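Side-chain contacts in possible transcriptional regulator, ArsR family protein (Rhodococcus sp., PDB 2OQG), which probably binds DNA through a winged helix-turn-helix domain and regulates transcription, as other members of the ArsR family do: residues 44-48 with 49-53; 56-60 with 61-65. All coordinates share one frame; numbering follows the deposited sequence. Where two conformers were deposited one is given.

From the N terminus the chain leaves helix 37-43, makes the short loop at 44-47 and enters helix 48-60; interaction 1 closes this turn by folding the residues just before the helix back onto its first turn. Interaction 2 follows at the far end of the same helix, where 56-60 stop and 61-65 lead into strand 64-69. The two are in series, neither nesting nor crossing, with centres about 15 Å apart and helix 48-60 as their common element. One contact lies where the second helix of the helix-turn-helix begins, the other where it ends and the chain passes into the first strand of the wing.

Interaction 1: 44-48 with 49-53; sequences LPVSR and QAIAK
Ile51 reaches back from the first turn of helix 48-60 over the residues that lead into it. Its side chain crosses that of Val46 at a slant, with CD1 3.5 Å from Val46 O and CG1 3.4 Å from Ser47 O. Val46 turns CG1 toward the helix, where the methyl touches both Ala50 CB and Ile51 CG1, 3.6 Å from each. Arg48, the first residue of the helix, has CG anti to its backbone N (chi1 170°) and in the conformer given bends at chi2 (78°), which folds its guanidinium alongside the helix. Ala52 CB then lies at the edge of that group, near its plane, 4.3 Å from Arg48 NH1. Between these two side chains Ser47 provides the N-cap: its hydroxyl sits between its own backbone N and carbonyl carbon, a position from which OG reaches forward to accept from Ala50 N at 3.0 Å, the N-H pointing at it with an angle of 156°. OG also comes to 3.3 Å from Ala50 CB. The Ser47 carbonyl takes the next amide, Ile51 N, at 2.8 Å, and Arg48 O then accepts from Ala52 N. Ile51 is buried and also meets Leu40 and Ala41 of helix 37-43, the preceding helix of the helix-turn-helix. With an alanine in place of Ile51, CG1, CG2 and CD1 go, which would probably leave Val46 CG1 without one of its two partners and open a gap toward Leu40 and Ala41. Arg48 touches the same helix at Ala37 and Ser38, whereas Val46 reaches Thr22 on helix 21-32.

Interaction 2: 56-60 with 61-65; sequences NALQA and CGLVE
Leu58 O takes two amides as the chain turns out of helix 48-60, Leu63 N at 2.9 Å and nearly in line with the C=O, and Val64 N at 3.3 Å from above the carbonyl plane. The first of these, with Gly62 N to Gln59 O, makes a Schellman motif; Gly62 is its C-prime residue, at a positive phi (87°) where a side chain would jam against the carbonyl before it. The turn leads from the recognition-helix position of the winged helix-turn-helix into strand 64-69. Leu58 and Val64 form the apolar side of the cap: Val64 CG2 lies 3.5 Å from Leu58 CB and also approaches CD1, while Leu58 CD2 meets Leu63 CD1 at 3.9 Å. Cys61 SG, set between its own backbone N and carbonyl carbon (chi1 72°), lies 3.6 Å from Leu58 O; Cys61 packs on Ser13 and Ala17 of helix 5-17. Val64 continues onto Leu27 and Leu30 of helix 21-32. Val64 CG1 lies 3.8 Å from Gln59 CG where the two side chains cross, and both touch Tyr75 of strand 72-77. A water donates to Gln59 O and, at 2.6 Å, to Val64 O, which also receives a CA-H contact from Gln59 CA at 3.3 Å.

Interaction 1: 44-48 with 49-53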
ATOM      1  N   LEU A  44      10.321  19.728  -4.581  1.00 19.61           N
ATOM      2  CA  LEU A  44       9.933  20.696  -5.604  1.00 18.82           C
ATOM      3  C   LEU A  44       9.675  22.057  -5.026  1.00 18.73           C
ATOM      4  O   LEU A  44       9.220  22.154  -3.878  1.00 19.47           O
ATOM      5  CB  LEU A  44       8.639  20.210  -6.264  1.00 18.32           C
ATOM      6  CG  LEU A  44       8.707  18.828  -6.939  1.00 19.45           C
ATOM      7  CD1 LEU A  44       7.320  18.408  -7.417  1.00 18.61           C
ATOM      8  CD2 LEU A  44       9.746  18.786  -8.057  1.00 21.30           C
ATOM      9  N   PRO A  45       9.922  23.111  -5.814  1.00 19.18           N
ATOM     10  CA  PRO A  45       9.678  24.486  -5.377  1.00 19.73           C
ATOM     11  C   PRO A  45       8.179  24.868  -5.558  1.00 19.11           C
ATOM     12  O   PRO A  45       7.821  25.787  -6.301  1.00 19.40           O
ATOM     13  CB  PRO A  45      10.574  25.308  -6.315  1.00 18.94           C
ATOM     14  CG  PRO A  45      10.592  24.539  -7.585  1.00 20.56           C
ATOM     15  CD  PRO A  45      10.527  23.071  -7.160  1.00 19.64           C
ATOM     16  N   VAL A  46       7.341  24.155  -4.839  1.00 19.27           N
ATOM     17  CA  VAL A  46       5.910  24.262  -4.923  1.00 19.11           C
ATOM     18  C   VAL A  46       5.467  24.177  -3.482  1.00 19.09           C
ATOM     19  O   VAL A  46       5.906  23.274  -2.741  1.00 20.22           O
ATOM     20  CB  VAL A  46       5.307  23.015  -5.657  1.00 17.67           C
ATOM     21  CG1 VAL A  46       3.797  23.145  -5.826  1.00 19.48           C
ATOM     22  CG2 VAL A  46       5.962  22.798  -7.032  1.00 16.30           C
ATOM     23  N   SER A  47       4.561  25.054  -3.088  1.00 20.45           N
ATOM     24  CA  SER A  47       4.087  25.026  -1.725  1.00 23.43           C
ATOM     25  C   SER A  47       3.293  23.783  -1.427  1.00 24.51           C
ATOM     26  O   SER A  47       2.719  23.179  -2.340  1.00 23.17           O
ATOM     27  CB  SER A  47       3.184  26.224  -1.476  1.00 23.54           C
ATOM     28  OG  SER A  47       1.898  26.005  -2.007  1.00 25.51           O
ATOM     29  N   ARG A  48       3.247  23.412  -0.146  0.50 24.78           N
ATOM     30  CA  ARG A  48       2.505  22.242   0.330  0.50 25.64           C
ATOM     31  C   ARG A  48       1.027  22.331  -0.051  0.50 25.60           C
ATOM     32  O   ARG A  48       0.412  21.327  -0.442  0.50 25.82           O
ATOM     33  CB  ARG A  48       2.688  22.082   1.858  0.50 26.00           C
ATOM     34  CG  ARG A  48       1.801  21.045   2.553  0.50 28.25           C
ATOM     35  CD  ARG A  48       2.299  19.600   2.352  0.50 31.52           C
ATOM     36  NE  ARG A  48       1.749  18.635   3.308  0.50 33.51           N
ATOM     37  CZ  ARG A  48       0.528  18.094   3.228  0.50 35.22           C
ATOM     38  NH1 ARG A  48      -0.300  18.428   2.244  0.50 36.23           N
ATOM     39  NH2 ARG A  48       0.127  17.212   4.135  0.50 35.71           N
ATOM     40  N   GLN A  49       0.454  23.530   0.033  1.00 25.46           N
ATOM     41  CA  GLN A  49      -0.964  23.713  -0.329  1.00 25.54           C
ATOM     42  C   GLN A  49      -1.195  23.582  -1.827  1.00 23.52           C
ATOM     43  O   GLN A  49      -2.233  23.021  -2.277  1.00 22.38           O
ATOM     44  CB  GLN A  49      -1.473  25.073   0.134  1.00 27.21           C
ATOM     45  CG  GLN A  49      -1.400  25.213   1.655  1.00 30.77           C
ATOM     46  CD  GLN A  49      -2.052  26.500   2.162  1.00 35.29           C
ATOM     47  OE1 GLN A  49      -2.879  26.461   3.069  1.00 37.73           O
ATOM     48  NE2 GLN A  49      -1.689  27.639   1.569  1.00 35.98           N
ATOM     49  N   ALA A  50      -0.237  24.054  -2.614  1.00 21.01           N
ATOM     50  CA  ALA A  50      -0.343  23.880  -4.072  1.00 19.69           C
ATOM     51  C   ALA A  50      -0.158  22.395  -4.429  1.00 17.18           C
ATOM     52  O   ALA A  50      -0.831  21.870  -5.337  1.00 16.14           O
ATOM     53  CB  ALA A  50       0.685  24.730  -4.819  1.00 20.13           C
ATOM     54  N   ILE A  51       0.768  21.725  -3.755  1.00 15.63           N
ATOM     55  CA  ILE A  51       0.974  20.268  -4.002  1.00 16.78           C
ATOM     56  C   ILE A  51      -0.324  19.519  -3.720  1.00 15.10           C
ATOM     57  O   ILE A  51      -0.771  18.688  -4.524  1.00 15.34           O
ATOM     58  CB  ILE A  51       2.143  19.710  -3.147  1.00 16.46           C
ATOM     59  CG1 ILE A  51       3.457  20.217  -3.750  1.00 16.61           C
ATOM     60  CG2 ILE A  51       2.161  18.134  -3.089  1.00 16.43           C
ATOM     61  CD1 ILE A  51       4.739  19.967  -2.939  1.00 20.94           C
ATOM     62  N   ALA A  52      -0.956  19.851  -2.585  1.00 15.66           N
ATOM     63  CA  ALA A  52      -2.269  19.235  -2.225  1.00 16.02           C
ATOM     64  C   ALA A  52      -3.290  19.408  -3.337  1.00 15.62           C
ATOM     65  O   ALA A  52      -4.004  18.441  -3.685  1.00 16.01           O
ATOM     66  CB  ALA A  52      -2.794  19.818  -0.925  1.00 17.75           C
ATOM     67  N   LYS A  53      -3.361  20.622  -3.898  1.00 17.23           N
ATOM     68  CA  LYS A  53      -4.318  20.935  -4.947  1.00 17.30           C
ATOM     69  C   LYS A  53      -4.008  20.130  -6.209  1.00 16.10           C
ATOM     70  O   LYS A  53      -4.924  19.573  -6.832  1.00 15.60           O
ATOM     71  CB  LYS A  53      -4.293  22.435  -5.296  1.00 20.01           C
ATOM     72  CG  LYS A  53      -5.009  23.286  -4.256  1.00 25.03           C
ATOM     73  CD  LYS A  53      -5.041  24.741  -4.686  1.00 31.99           C
ATOM     74  CE  LYS A  53      -4.042  25.534  -3.893  1.00 37.54           C
ATOM     75  NZ  LYS A  53      -4.542  25.639  -2.488  1.00 40.44           N
TER

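Interaction 2: 56-60 with 61-65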
ATOM      1  N   ASN A  56      -4.945  16.507  -5.622  1.00 12.07           N
ATOM      2  CA  ASN A  56      -6.412  16.291  -5.661  1.00 12.34           C
ATOM      3  C   ASN A  56      -6.859  16.232  -7.115  1.00 11.30           C
ATOM      4  O   ASN A  56      -7.703  15.372  -7.484  1.00 13.68           O
ATOM      5  CB  ASN A  56      -7.155  17.409  -4.884  1.00 13.56           C
ATOM      6  CG  ASN A  56      -6.907  17.316  -3.398  1.00 17.07           C
ATOM      7  OD1 ASN A  56      -6.434  16.285  -2.922  1.00 20.34           O
ATOM      8  ND2 ASN A  56      -7.207  18.399  -2.643  1.00 21.16           N
ATOM      9  N   ALA A  57      -6.311  17.130  -7.936  1.00 12.17           N
ATOM     10  CA  ALA A  57      -6.703  17.183  -9.365  1.00 12.79           C
ATOM     11  C   ALA A  57      -6.261  15.896 -10.038  1.00 12.00           C
ATOM     12  O   ALA A  57      -7.052  15.272 -10.812  1.00 12.65           O
ATOM     13  CB  ALA A  57      -6.095  18.374 -10.053  1.00 13.28           C
ATOM     14  N   LEU A  58      -5.018  15.486  -9.747  1.00 10.88           N
ATOM     15  CA  LEU A  58      -4.518  14.217 -10.329  1.00 10.14           C
ATOM     16  C   LEU A  58      -5.318  12.986  -9.876  1.00  9.59           C
ATOM     17  O   LEU A  58      -5.565  12.052 -10.694  1.00  9.65           O
ATOM     18  CB  LEU A  58      -3.023  14.031 -10.040  1.00 10.15           C
ATOM     19  CG  LEU A  58      -2.128  15.069 -10.688  1.00 11.13           C
ATOM     20  CD1 LEU A  58      -0.703  14.953 -10.108  1.00 10.97           C
ATOM     21  CD2 LEU A  58      -2.118  14.896 -12.253  1.00 11.31           C
ATOM     22  N   GLN A  59      -5.718  12.921  -8.608  1.00  9.99           N
ATOM     23  CA  GLN A  59      -6.522  11.776  -8.161  1.00  9.76           C
ATOM     24  C   GLN A  59      -7.906  11.808  -8.782  1.00 10.78           C
ATOM     25  O   GLN A  59      -8.467  10.747  -9.138  1.00 13.05           O
ATOM     26  CB  GLN A  59      -6.645  11.772  -6.630  1.00 11.37           C
ATOM     27  CG  GLN A  59      -5.342  11.655  -5.925  1.00 10.04           C
ATOM     28  CD  GLN A  59      -5.503  11.737  -4.412  1.00 14.30           C
ATOM     29  OE1 GLN A  59      -5.794  10.759  -3.739  1.00 15.01           O
ATOM     30  NE2 GLN A  59      -5.371  12.929  -3.898  1.00 15.84           N
ATOM     31  N   ALA A  60      -8.462  13.018  -8.936  1.00 11.27           N
ATOM     32  CA  ALA A  60      -9.838  13.124  -9.423  1.00 12.65           C
ATOM     33  C   ALA A  60      -9.972  12.633 -10.846  1.00 13.17           C
ATOM     34  O   ALA A  60     -11.049  12.245 -11.253  1.00 16.43           O
ATOM     35  CB  ALA A  60     -10.369  14.605  -9.319  1.00 12.95           C
ATOM     36  N   CYS A  61      -8.910  12.738 -11.635  1.00 12.00           N
ATOM     37  CA  CYS A  61      -9.018  12.315 -13.032  1.00 13.35           C
ATOM     38  C   CYS A  61      -8.340  10.959 -13.214  1.00 12.87           C
ATOM     39  O   CYS A  61      -8.246  10.467 -14.347  1.00 15.14           O
ATOM     40  CB  CYS A  61      -8.431  13.400 -13.945  1.00 14.86           C
ATOM     41  SG  CYS A  61      -6.689  13.485 -13.833  1.00 17.52           S
ATOM     42  N   GLY A  62      -7.926  10.329 -12.114  1.00 10.90           N
ATOM     43  CA  GLY A  62      -7.443   8.949 -12.160  1.00 11.47           C
ATOM     44  C   GLY A  62      -5.969   8.757 -12.459  1.00 10.86           C
ATOM     45  O   GLY A  62      -5.504   7.617 -12.652  1.00 12.95           O
ATOM     46  N   LEU A  63      -5.205   9.839 -12.466  1.00 10.06           N
ATOM     47  CA  LEU A  63      -3.765   9.727 -12.783  1.00  7.57           C
ATOM     48  C   LEU A  63      -2.897   9.351 -11.595  1.00  8.68           C
ATOM     49  O   LEU A  63      -1.721   8.909 -11.737  1.00 11.38           O
ATOM     50  CB  LEU A  63      -3.257  11.064 -13.355  1.00  7.64           C
ATOM     51  CG  LEU A  63      -3.732  11.311 -14.794  1.00  9.58           C
ATOM     52  CD1 LEU A  63      -3.443  12.729 -15.211  1.00 14.70           C
ATOM     53  CD2 LEU A  63      -2.973  10.361 -15.733  1.00 12.36           C
ATOM     54  N   VAL A  64      -3.462   9.558 -10.408  1.00  8.81           N
ATOM     55  CA  VAL A  64      -2.786   9.270  -9.111  1.00  9.45           C
ATOM     56  C   VAL A  64      -3.744   8.585  -8.182  1.00  9.07           C
ATOM     57  O   VAL A  64      -4.981   8.890  -8.185  1.00  9.71           O
ATOM     58  CB  VAL A  64      -2.235  10.607  -8.458  1.00  8.63           C
ATOM     59  CG1 VAL A  64      -1.867  10.437  -7.032  1.00  9.61           C
ATOM     60  CG2 VAL A  64      -1.105  11.155  -9.319  1.00  9.35           C
ATOM     61  N   GLU A  65      -3.203   7.653  -7.370  1.00  9.99           N
ATOM     62  CA  GLU A  65      -3.987   7.120  -6.277  1.00 12.21           C
ATOM     63  C   GLU A  65      -3.258   7.332  -4.942  1.00 11.76           C
ATOM     64  O   GLU A  65      -2.016   7.277  -4.892  1.00 13.24           O
ATOM     65  CB  GLU A  65      -4.357   5.639  -6.463  1.00 13.84           C
ATOM     66  CG  GLU A  65      -3.183   4.699  -6.432  1.00 14.79           C
ATOM     67  CD  GLU A  65      -3.574   3.247  -6.739  1.00 17.71           C
ATOM     68  OE1 GLU A  65      -4.793   2.980  -6.958  1.00 22.62           O
ATOM     69  OE2 GLU A  65      -2.645   2.370  -6.812  1.00 23.37           O
TER
HETATM   70  O   HOH W   1      -7.348   8.014  -8.683  1.00 26.51           O